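Local coordinates for protein anti-H(O) lectin 1 (Ulex europaeus, PDB 1FX5) that binds L-fucose as a calcium- and manganese-containing legume lectin with O(H) blood-group specificity, at residues 120-125 with 204-209. Residues are numbered along the deposited sequence; the frame is centred on the assembly and turned at random.
Sequences QTVAVE and EILPEW. With MN (manganese (II) ion), chain F.
Val122 and Ile205 meet methyl to methyl, CG2 against CG2 at 3.8 Å, with the two side chains crossing at about a right angle. Val122 opens strand 122-127, and its bond from CA to CB is directed toward the loop 204-209; its CG2 lies anti to the carbonyl carbon, beside the backbone N, and a looser contact of 4.2 Å joins this same CG2 to CD2 of Leu206. Val122 also touches Leu181 of strand 180-187, and Leu206 touches Leu93 of strand 88-94; both are buried here, while Ile205 stays partly exposed. CD2 of Leu206 also lies 3.3 Å from the backbone O of Gln120, a methyl close against a carbonyl.

Against this close packing around the buried Val122 and Leu206, the side toward Gln120 and Pro207, both partly exposed, is loose. The Gln120 chain, extended beyond CG, crosses Pro207 obliquely, and its amide NE2 stays 3.9 Å from the ring carbon CD of Pro207. Nearer the backbone, Gln120 CG sits 3.4 Å from the carbonyl O of Ile205, and the CA of Gln120 makes a CA-H...O contact with that oxygen at 3.6 Å, with 135° at the hydrogen.

No hydrogen bond links the two segments. The backbone of Thr121 pairs with Asn148, that of Val122 with Leu93, while the carbonyl of Leu206 takes a bond from the indole N-H of Trp58. Further along the strand, Glu125 OE1 binds manganese at 2.2 Å together with Asp127, Asp137 and His142, well away from the loop. The chemistry therefore implies that the loop leading into strand 209-219 rests on the start of the metal-bearing strand through methyl packing and weak C-H...O contact, with directional bonding supplied by other neighbours.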
ATOM      1  N   GLN A 120     -21.073   7.670   1.641  1.00 18.01           N
ATOM      2  CA  GLN A 120     -20.295   6.582   2.270  1.00 19.40           C
ATOM      3  C   GLN A 120     -18.978   7.161   2.770  1.00 19.39           C
ATOM      4  O   GLN A 120     -17.874   6.662   2.444  1.00 17.59           O
ATOM      5  CB  GLN A 120     -20.036   5.425   1.301  1.00 19.48           C
ATOM      6  CG  GLN A 120     -21.291   4.654   0.924  1.00 24.45           C
ATOM      7  CD  GLN A 120     -20.984   3.560  -0.078  1.00 28.47           C
ATOM      8  OE1 GLN A 120     -20.382   3.821  -1.107  1.00 30.71           O
ATOM      9  NE2 GLN A 120     -21.368   2.327   0.232  1.00 28.29           N
ATOM     10  N   THR A 121     -19.113   8.195   3.599  1.00 15.37           N
ATOM     11  CA  THR A 121     -17.968   8.893   4.176  1.00 15.34           C
ATOM     12  C   THR A 121     -18.043   9.105   5.676  1.00 15.44           C
ATOM     13  O   THR A 121     -19.113   9.438   6.202  1.00 16.40           O
ATOM     14  CB  THR A 121     -17.869  10.284   3.528  1.00 16.12           C
ATOM     15  OG1 THR A 121     -17.740  10.126   2.117  1.00 16.56           O
ATOM     16  CG2 THR A 121     -16.702  11.095   4.068  1.00 11.53           C
ATOM     17  N   VAL A 122     -16.929   8.867   6.363  1.00 11.75           N
ATOM     18  CA  VAL A 122     -16.847   9.063   7.806  1.00 14.26           C
ATOM     19  C   VAL A 122     -15.599   9.942   7.931  1.00 16.29           C
ATOM     20  O   VAL A 122     -14.523   9.571   7.443  1.00 19.46           O
ATOM     21  CB  VAL A 122     -16.614   7.765   8.591  1.00 17.21           C
ATOM     22  CG1 VAL A 122     -16.286   8.103  10.062  1.00 16.01           C
ATOM     23  CG2 VAL A 122     -17.853   6.890   8.547  1.00 15.81           C
ATOM     24  N   ALA A 123     -15.723  11.111   8.535  1.00 12.04           N
ATOM     25  CA  ALA A 123     -14.565  11.984   8.673  1.00 13.10           C
ATOM     26  C   ALA A 123     -14.442  12.620  10.047  1.00 15.18           C
ATOM     27  O   ALA A 123     -15.452  12.853  10.738  1.00 16.51           O
ATOM     28  CB  ALA A 123     -14.621  13.095   7.610  1.00 10.77           C
ATOM     29  N   VAL A 124     -13.202  12.858  10.455  1.00 12.81           N
ATOM     30  CA  VAL A 124     -12.921  13.482  11.739  1.00 12.55           C
ATOM     31  C   VAL A 124     -12.482  14.872  11.274  1.00 12.96           C
ATOM     32  O   VAL A 124     -11.478  14.996  10.555  1.00 11.45           O
ATOM     33  CB  VAL A 124     -11.762  12.771  12.500  1.00 14.43           C
ATOM     34  CG1 VAL A 124     -11.395  13.557  13.768  1.00 13.25           C
ATOM     35  CG2 VAL A 124     -12.188  11.373  12.886  1.00 14.10           C
ATOM     36  N   GLU A 125     -13.272  15.895  11.593  1.00  9.25           N
ATOM     37  CA  GLU A 125     -12.935  17.260  11.192  1.00 13.39           C
ATOM     38  C   GLU A 125     -12.343  18.168  12.302  1.00 13.45           C
ATOM     39  O   GLU A 125     -12.740  18.104  13.471  1.00 12.44           O
ATOM     40  CB  GLU A 125     -14.153  17.964  10.551  1.00 11.36           C
ATOM     41  CG  GLU A 125     -15.316  18.177  11.540  1.00 10.14           C
ATOM     42  CD  GLU A 125     -16.442  19.040  11.002  1.00 14.80           C
ATOM     43  OE1 GLU A 125     -16.946  19.899  11.747  1.00 12.74           O
ATOM     44  OE2 GLU A 125     -16.853  18.863   9.848  1.00 16.89           O
ATOM     45  N   GLU A 204     -22.186  -0.693   8.316  1.00 27.07           N
ATOM     46  CA  GLU A 204     -23.433  -0.152   7.812  1.00 29.07           C
ATOM     47  C   GLU A 204     -23.307   1.153   7.032  1.00 27.22           C
ATOM     48  O   GLU A 204     -24.274   1.606   6.424  1.00 27.35           O
ATOM     49  CB  GLU A 204     -24.383   0.100   8.980  1.00 33.32           C
ATOM     50  CG  GLU A 204     -24.912  -1.145   9.648  1.00 41.21           C
ATOM     51  CD  GLU A 204     -25.959  -0.788  10.688  1.00 45.44           C
ATOM     52  OE1 GLU A 204     -26.995  -0.212  10.279  1.00 45.48           O
ATOM     53  OE2 GLU A 204     -25.737  -1.051  11.903  1.00 43.59           O
ATOM     54  N   ILE A 205     -22.133   1.767   7.065  1.00 24.79           N
ATOM     55  CA  ILE A 205     -21.914   3.025   6.382  1.00 21.27           C
ATOM     56  C   ILE A 205     -20.914   3.044   5.228  1.00 20.80           C
ATOM     57  O   ILE A 205     -21.143   3.718   4.213  1.00 18.67           O
ATOM     58  CB  ILE A 205     -21.564   4.087   7.465  1.00 22.19           C
ATOM     59  CG1 ILE A 205     -22.847   4.457   8.212  1.00 24.63           C
ATOM     60  CG2 ILE A 205     -20.902   5.327   6.878  1.00 20.58           C
ATOM     61  CD1 ILE A 205     -22.728   4.305   9.664  1.00 31.10           C
ATOM     62  N   LEU A 206     -19.840   2.267   5.361  1.00 19.41           N
ATOM     63  CA  LEU A 206     -18.782   2.188   4.341  1.00 20.38           C
ATOM     64  C   LEU A 206     -18.726   0.901   3.497  1.00 18.22           C
ATOM     65  O   LEU A 206     -19.257  -0.142   3.882  1.00 14.31           O
ATOM     66  CB  LEU A 206     -17.410   2.338   5.033  1.00 19.12           C
ATOM     67  CG  LEU A 206     -17.094   3.572   5.903  1.00 20.46           C
ATOM     68  CD1 LEU A 206     -15.793   3.369   6.726  1.00 17.36           C
ATOM     69  CD2 LEU A 206     -16.975   4.772   5.009  1.00 16.93           C
ATOM     70  N   PRO A 207     -18.134   0.981   2.293  1.00 18.58           N
ATOM     71  CA  PRO A 207     -18.029  -0.241   1.468  1.00 17.47           C
ATOM     72  C   PRO A 207     -16.895  -1.115   2.091  1.00 20.19           C
ATOM     73  O   PRO A 207     -16.196  -0.655   3.013  1.00 19.38           O
ATOM     74  CB  PRO A 207     -17.645   0.309   0.094  1.00 16.71           C
ATOM     75  CG  PRO A 207     -16.929   1.608   0.415  1.00 17.13           C
ATOM     76  CD  PRO A 207     -17.713   2.186   1.557  1.00 15.31           C
ATOM     77  N   GLU A 208     -16.696  -2.350   1.633  1.00 20.61           N
ATOM     78  CA  GLU A 208     -15.631  -3.188   2.210  1.00 21.75           C
ATOM     79  C   GLU A 208     -14.204  -2.651   2.062  1.00 19.39           C
ATOM     80  O   GLU A 208     -13.336  -2.950   2.900  1.00 18.80           O
ATOM     81  CB  GLU A 208     -15.655  -4.581   1.618  1.00 23.39           C
ATOM     82  CG  GLU A 208     -16.833  -5.396   2.011  1.00 34.74           C
ATOM     83  CD  GLU A 208     -16.851  -6.683   1.235  1.00 38.63           C
ATOM     84  OE1 GLU A 208     -16.039  -7.588   1.559  1.00 39.98           O
ATOM     85  OE2 GLU A 208     -17.638  -6.745   0.265  1.00 41.27           O
ATOM     86  N   TRP A 209     -13.944  -1.953   0.956  1.00 16.90           N
ATOM     87  CA  TRP A 209     -12.621  -1.372   0.684  1.00 19.83           C
ATOM     88  C   TRP A 209     -12.741   0.147   0.597  1.00 19.70           C
ATOM     89  O   TRP A 209     -13.559   0.668  -0.194  1.00 18.92           O
ATOM     90  CB  TRP A 209     -12.043  -1.898  -0.642  1.00 18.22           C
ATOM     91  CG  TRP A 209     -11.696  -3.360  -0.651  1.00 24.57           C
ATOM     92  CD1 TRP A 209     -12.556  -4.404  -0.858  1.00 25.41           C
ATOM     93  CD2 TRP A 209     -10.387  -3.943  -0.481  1.00 24.12           C
ATOM     94  NE1 TRP A 209     -11.866  -5.598  -0.831  1.00 25.80           N
ATOM     95  CE2 TRP A 209     -10.535  -5.346  -0.606  1.00 25.84           C
ATOM     96  CE3 TRP A 209      -9.108  -3.420  -0.236  1.00 24.29           C
ATOM     97  CZ2 TRP A 209      -9.448  -6.233  -0.498  1.00 25.60           C
ATOM     98  CZ3 TRP A 209      -8.031  -4.299  -0.125  1.00 28.08           C
ATOM     99  CH2 TRP A 209      -8.210  -5.691  -0.258  1.00 27.75           C
TER
HETATM  100 MN    MN F 250     -18.203  21.668  11.476  1.00 14.20          MN
HETATM  101  O   HOH W   1     -18.687  20.863   9.573  1.00 12.98           O
HETATM  102  O   HOH W   2     -19.687  20.410  12.489  1.00  9.80           O